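Local coordinates for protein citrate synthase (Metallosphaera sedula, PDB 6ABW) that probably catalyses the condensation of acetyl-CoA with oxaloacetate and water to give citrate and free CoA, a step of the tricarboxylic acid cycle, at residues 133-138 with 212-217; 203-208 with 356-361. All coordinates share one frame; numbering follows the deposited sequence.

Contact 1: 133-138 with 212-217; sequences VKLVAR and SDIYSC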
loop_
_atom_site.group_PDB
_atom_site.type_symbol
_atom_site.label_atom_id
_atom_site.label_comp_id
_atom_site.label_asym_id
_atom_site.label_seq_id
_atom_site.Cartn_x
_atom_site.Cartn_y
_atom_site.Cartn_z
ATOM N N VAL A 133 -2.317 -17.611 -7.818
ATOM C CA VAL A 133 -2.997 -18.775 -7.208
ATOM C C VAL A 133 -2.473 -19.060 -5.826
ATOM O O VAL A 133 -3.234 -19.277 -4.899
ATOM C CB VAL A 133 -2.862 -20.045 -8.082
ATOM C CG1 VAL A 133 -3.327 -21.309 -7.324
ATOM C CG2 VAL A 133 -3.741 -19.886 -9.316
ATOM N N LYS A 134 -1.150 -19.006 -5.694
ATOM C CA LYS A 134 -0.544 -19.259 -4.393
ATOM C C LYS A 134 -0.945 -18.122 -3.391
ATOM O O LYS A 134 -1.155 -18.362 -2.210
ATOM C CB LYS A 134 0.980 -19.329 -4.504
ATOM C CG LYS A 134 1.497 -20.669 -5.110
ATOM C CD LYS A 134 3.011 -20.776 -5.088
ATOM C CE LYS A 134 3.629 -20.072 -6.296
ATOM N NZ LYS A 134 5.101 -20.102 -6.131
ATOM N N LEU A 135 -1.007 -16.909 -3.869
ATOM C CA LEU A 135 -1.400 -15.786 -2.998
ATOM C C LEU A 135 -2.839 -15.963 -2.484
ATOM O O LEU A 135 -3.130 -15.663 -1.340
ATOM C CB LEU A 135 -1.246 -14.447 -3.798
ATOM C CG LEU A 135 -1.576 -13.150 -2.997
ATOM C CD1 LEU A 135 -0.825 -11.959 -3.590
ATOM C CD2 LEU A 135 -3.065 -12.827 -2.992
ATOM N N VAL A 136 -3.753 -16.378 -3.346
ATOM C CA VAL A 136 -5.162 -16.590 -2.954
ATOM C C VAL A 136 -5.273 -17.659 -1.859
ATOM O O VAL A 136 -5.968 -17.482 -0.854
ATOM C CB VAL A 136 -6.049 -16.930 -4.171
ATOM C CG1 VAL A 136 -7.405 -17.411 -3.678
ATOM C CG2 VAL A 136 -6.183 -15.655 -5.020
ATOM N N ALA A 137 -4.543 -18.750 -2.017
ATOM C CA ALA A 137 -4.421 -19.702 -0.922
ATOM C C ALA A 137 -3.925 -19.170 0.372
ATOM O O ALA A 137 -4.446 -19.469 1.480
ATOM C CB ALA A 137 -3.462 -20.804 -1.371
ATOM N N ARG A 138 -2.884 -18.381 0.283
ATOM C CA ARG A 138 -2.296 -17.791 1.468
ATOM C C ARG A 138 -3.201 -16.724 2.124
ATOM O O ARG A 138 -3.162 -16.546 3.313
ATOM C CB ARG A 138 -0.916 -17.264 1.141
ATOM C CG ARG A 138 0.022 -18.444 0.842
ATOM C CD ARG A 138 1.287 -18.050 0.168
ATOM N NE ARG A 138 2.057 -19.269 -0.050
ATOM C CZ ARG A 138 3.105 -19.400 -0.859
ATOM N NH1 ARG A 138 3.520 -18.438 -1.644
ATOM N NH2 ARG A 138 3.723 -20.596 -0.925
ATOM N N SER A 212 6.415 -3.580 -8.525
ATOM C CA SER A 212 6.390 -4.182 -7.185
ATOM C C SER A 212 5.681 -5.548 -7.255
ATOM O O SER A 212 4.747 -5.729 -8.017
ATOM C CB SER A 212 5.745 -3.229 -6.167
ATOM O OG SER A 212 5.922 -3.794 -4.850
ATOM N N ASP A 213 6.146 -6.519 -6.466
ATOM C CA ASP A 213 5.578 -7.869 -6.493
ATOM C C ASP A 213 4.072 -7.919 -6.137
ATOM O O ASP A 213 3.531 -7.010 -5.527
ATOM C CB ASP A 213 6.362 -8.811 -5.619
ATOM C CG ASP A 213 6.329 -8.432 -4.131
ATOM O OD1 ASP A 213 5.348 -8.800 -3.458
ATOM O OD2 ASP A 213 7.256 -7.793 -3.620
ATOM N N ILE A 214 3.434 -8.949 -6.641
ATOM C CA ILE A 214 2.009 -9.117 -6.448
ATOM C C ILE A 214 1.515 -9.077 -4.999
ATOM O O ILE A 214 0.425 -8.599 -4.724
ATOM C CB ILE A 214 1.507 -10.359 -7.249
ATOM C CG1 ILE A 214 0.028 -10.227 -7.505
ATOM C CG2 ILE A 214 1.898 -11.643 -6.538
ATOM C CD1 ILE A 214 -0.447 -11.077 -8.705
ATOM N N TYR A 215 2.299 -9.585 -4.050
ATOM C CA TYR A 215 1.933 -9.479 -2.677
ATOM C C TYR A 215 1.874 -8.012 -2.180
ATOM O O TYR A 215 0.928 -7.659 -1.445
ATOM C CB TYR A 215 2.880 -10.269 -1.786
ATOM C CG TYR A 215 2.714 -11.785 -1.932
ATOM C CD1 TYR A 215 3.379 -12.469 -2.915
ATOM C CD2 TYR A 215 1.878 -12.519 -1.097
ATOM C CE1 TYR A 215 3.230 -13.854 -3.095
ATOM C CE2 TYR A 215 1.766 -13.882 -1.219
ATOM C CZ TYR A 215 2.415 -14.562 -2.245
ATOM O OH TYR A 215 2.259 -15.965 -2.411
ATOM N N SER A 216 2.830 -7.179 -2.626
ATOM C CA SER A 216 2.877 -5.757 -2.278
ATOM C C SER A 216 1.734 -4.999 -2.961
ATOM O O SER A 216 1.248 -4.051 -2.373
ATOM C CB SER A 216 4.227 -5.105 -2.566
ATOM O OG SER A 216 5.054 -5.368 -1.428
ATOM N N CYS A 217 1.318 -5.439 -4.152
ATOM C CA CYS A 217 0.099 -4.904 -4.755
ATOM C C CYS A 217 -1.112 -5.127 -3.842
ATOM O O CYS A 217 -1.882 -4.195 -3.615
ATOM C CB CYS A 217 -0.117 -5.453 -6.167
ATOM S SG CYS A 217 1.229 -5.034 -7.296
#
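L135 carries its CG anti to the backbone N (chi1 -178°), and Y215 carries its own CG anti to the carbonyl carbon (chi1 -71°); together these turns lay the leucine over one face of the tyrosine ring. The two side chains run past each other in opposite directions, so the leucine methyl ends up near the root of the ring and its CB near the phenol end. L135 CD1 stands 3.9 Å from the centroid of the Y215 ring, almost over it, in a CH-pi contact. The same methyl reaches I214 CG2 at 4.0 Å, which widens the apolar patch toward the first turn of helix 214-225.

At the phenol end the contact turns polar. The R138 chain is extended from CG to NE and crosses the tyrosine at about a right angle. Its NH1 donates to Y215 OH over 2.9 Å, with an N-H...O angle of 157° and the oxygen close to the guanidinium plane. R138 CD lies beside the same hydroxyl at 3.5 Å. Outside the pair, R138 NE donates to A84 O and the guanidinium makes a cation-pi contact with Y119, so three partners, Y215, A84 and Y119, engage the guanidinium.

D213, the N-cap of helix 214-225, accepts from S216 N through OD1 at 3.1 Å; its OD2 forms a salt bridge with K226 of the second subunit.

This is buried packing between helices 128-151 and 214-225 of the mainly helical citrate synthase fold, away from the acetyl-CoA pocket. Y215 serves both kinds of chemistry, its face apolar and its oxygen polar. A hydrogen bond from a cationic guanidinium would probably draw electron density toward the phenol oxygen, and it gives that buried oxygen a polar partner within an otherwise greasy interface.

Contact 2: 203-208 with 356-361; sequences AALVTS and AHVIEY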
loop_
_atom_site.group_PDB
_atom_site.type_symbol
_atom_site.label_atom_id
_atom_site.label_comp_id
_atom_site.label_asym_id
_atom_site.label_seq_id
_atom_site.Cartn_x
_atom_site.Cartn_y
_atom_site.Cartn_z
ATOM N N ALA A 203 -5.115 1.358 -5.881
ATOM C CA ALA A 203 -3.829 1.285 -5.185
ATOM C C ALA A 203 -2.994 0.124 -5.665
ATOM O O ALA A 203 -1.778 0.263 -5.827
ATOM C CB ALA A 203 -4.023 1.211 -3.691
ATOM N N ALA A 204 -3.622 -1.019 -5.874
ATOM C CA ALA A 204 -2.928 -2.201 -6.439
ATOM C C ALA A 204 -2.335 -1.878 -7.802
ATOM O O ALA A 204 -1.207 -2.206 -8.009
ATOM C CB ALA A 204 -3.808 -3.403 -6.501
ATOM N N LEU A 205 -3.091 -1.208 -8.674
ATOM C CA LEU A 205 -2.650 -0.864 -9.981
ATOM C C LEU A 205 -1.464 0.106 -9.966
ATOM O O LEU A 205 -0.474 -0.108 -10.642
ATOM C CB LEU A 205 -3.813 -0.324 -10.802
ATOM C CG LEU A 205 -4.913 -1.337 -11.128
ATOM C CD1 LEU A 205 -6.112 -0.589 -11.757
ATOM C CD2 LEU A 205 -4.440 -2.405 -12.118
ATOM N N VAL A 206 -1.527 1.122 -9.117
ATOM C CA VAL A 206 -0.427 2.056 -8.954
ATOM C C VAL A 206 0.852 1.348 -8.503
ATOM O O VAL A 206 1.943 1.591 -8.994
ATOM C CB VAL A 206 -0.761 3.137 -7.905
ATOM C CG1 VAL A 206 0.453 4.035 -7.651
ATOM C CG2 VAL A 206 -1.856 3.992 -8.459
ATOM N N THR A 207 0.713 0.444 -7.569
ATOM C CA THR A 207 1.815 -0.292 -7.049
ATOM C C THR A 207 2.389 -1.193 -8.156
ATOM O O THR A 207 3.623 -1.324 -8.291
ATOM C CB THR A 207 1.372 -1.077 -5.791
ATOM O OG1 THR A 207 0.967 -0.117 -4.785
ATOM C CG2 THR A 207 2.486 -1.846 -5.206
ATOM N N SER A 208 1.521 -1.809 -8.968
ATOM C CA SER A 208 1.970 -2.714 -10.007
ATOM C C SER A 208 2.761 -1.946 -11.089
ATOM O O SER A 208 3.626 -2.535 -11.767
ATOM C CB SER A 208 0.801 -3.482 -10.634
ATOM O OG SER A 208 0.054 -2.659 -11.522
ATOM N N ALA A 356 -6.011 -10.409 -10.470
ATOM C CA ALA A 356 -6.317 -10.511 -11.888
ATOM C C ALA A 356 -6.220 -9.170 -12.604
ATOM O O ALA A 356 -5.722 -9.095 -13.785
ATOM C CB ALA A 356 -7.712 -11.127 -12.101
ATOM N N HIS A 357 -6.627 -8.091 -11.947
ATOM C CA HIS A 357 -6.483 -6.742 -12.527
ATOM C C HIS A 357 -5.031 -6.313 -12.692
ATOM O O HIS A 357 -4.678 -5.695 -13.685
ATOM C CB HIS A 357 -7.216 -5.676 -11.734
ATOM C CG HIS A 357 -8.664 -5.569 -12.054
ATOM N ND1 HIS A 357 -9.115 -4.838 -13.124
ATOM C CD2 HIS A 357 -9.775 -6.015 -11.411
ATOM C CE1 HIS A 357 -10.440 -4.945 -13.205
ATOM N NE2 HIS A 357 -10.865 -5.640 -12.164
ATOM N N VAL A 358 -4.185 -6.604 -11.720
ATOM C CA VAL A 358 -2.821 -6.177 -11.821
ATOM C C VAL A 358 -2.093 -6.999 -12.903
ATOM O O VAL A 358 -1.303 -6.410 -13.635
ATOM C CB VAL A 358 -2.013 -6.123 -10.513
ATOM C CG1 VAL A 358 -2.661 -5.069 -9.594
ATOM C CG2 VAL A 358 -1.888 -7.440 -9.812
ATOM N N ILE A 359 -2.421 -8.272 -13.041
ATOM C CA ILE A 359 -1.783 -9.132 -14.053
ATOM C C ILE A 359 -2.166 -8.599 -15.423
ATOM O O ILE A 359 -1.313 -8.401 -16.258
ATOM C CB ILE A 359 -2.110 -10.590 -13.897
ATOM C CG1 ILE A 359 -1.479 -11.142 -12.652
ATOM C CG2 ILE A 359 -1.676 -11.408 -15.157
ATOM C CD1 ILE A 359 -1.916 -12.489 -12.271
ATOM N N GLU A 360 -3.442 -8.283 -15.621
ATOM C CA GLU A 360 -3.916 -7.683 -16.895
ATOM C C GLU A 360 -3.212 -6.410 -17.191
ATOM O O GLU A 360 -2.750 -6.154 -18.336
ATOM C CB GLU A 360 -5.403 -7.341 -16.825
ATOM C CG GLU A 360 -6.345 -8.180 -17.590
ATOM C CD GLU A 360 -7.790 -7.569 -17.617
ATOM O OE1 GLU A 360 -8.553 -8.060 -18.477
ATOM O OE2 GLU A 360 -8.140 -6.633 -16.802
ATOM N N TYR A 361 -3.095 -5.567 -16.162
ATOM C CA TYR A 361 -2.454 -4.298 -16.309
ATOM C C TYR A 361 -0.960 -4.384 -16.658
ATOM O O TYR A 361 -0.505 -3.689 -17.586
ATOM C CB TYR A 361 -2.702 -3.429 -15.065
ATOM C CG TYR A 361 -2.175 -2.042 -15.209
ATOM C CD1 TYR A 361 -2.889 -1.068 -15.896
ATOM C CD2 TYR A 361 -0.951 -1.719 -14.666
ATOM C CE1 TYR A 361 -2.380 0.233 -16.008
ATOM C CE2 TYR A 361 -0.417 -0.453 -14.789
ATOM C CZ TYR A 361 -1.126 0.535 -15.454
ATOM O OH TYR A 361 -0.523 1.801 -15.549
#
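V358 CG1 packs on A204, 3.6 Å from its O and 3.7 Å from its CB. Next to it L205 CD2 reaches across to Y361 CB at 3.6 Å and also lies against H357 O. S208 closes the patch: its CB touches V358 CB at 3.9 Å, and its OG lies 3.4 Å from Y361 CD2, oblique to the ring.

One shell out, the S208 hydroxyl is fixed by its own helix. With OG between the backbone N and the carbonyl carbon (chi1 76°), it donates to L205 O at 2.7 Å. An alanine here would keep the CB contact with V358 but would probably leave the spot beside Y361 CD2 thinly filled and L205 O without its hydroxyl donor. Farther out, Y361 OH hydrogen-bonds R367 O, and the H357 imidazole, turned away from the contact, hydrogen-bonds D194 through NE2 and K26 through ND1.

The axes of the two segments, on helices 199-208 and 342-365, come within 9.3 Å of each other and cross at -37°. A204 and S208, both small, face the other helix, which is consistent with so close an approach; L205 and V358 are the nearest pair of CA atoms. No hydrogen bond passes between the two segments: the hydroxyl spends its proton within its own helix, so this buried join in the citrate synthase core rests on van der Waals packing.

In the fold
Both contacts are buried and lie on the same side of the chain's centre, about 11 Å apart between centres, and neither belongs to the surface. They adjoin through helices 199-208 and 214-225, which follow each other in the chain: S212 CB packs on T207 O at 3.6 Å, and C217 O on A204 CB at 3.6 Å. Helix 342-365 serves both, as a partner in contact 2 and, through T351 and T355, as a neighbour of L135 in contact 1. Their chemistry differs: contact 1 adds a charged hydrogen bond to its packing, whereas contact 2 is joined by packing alone. Both also touch the second subunit, contact 1 through polar bonds as well as packing, contact 2 through packing.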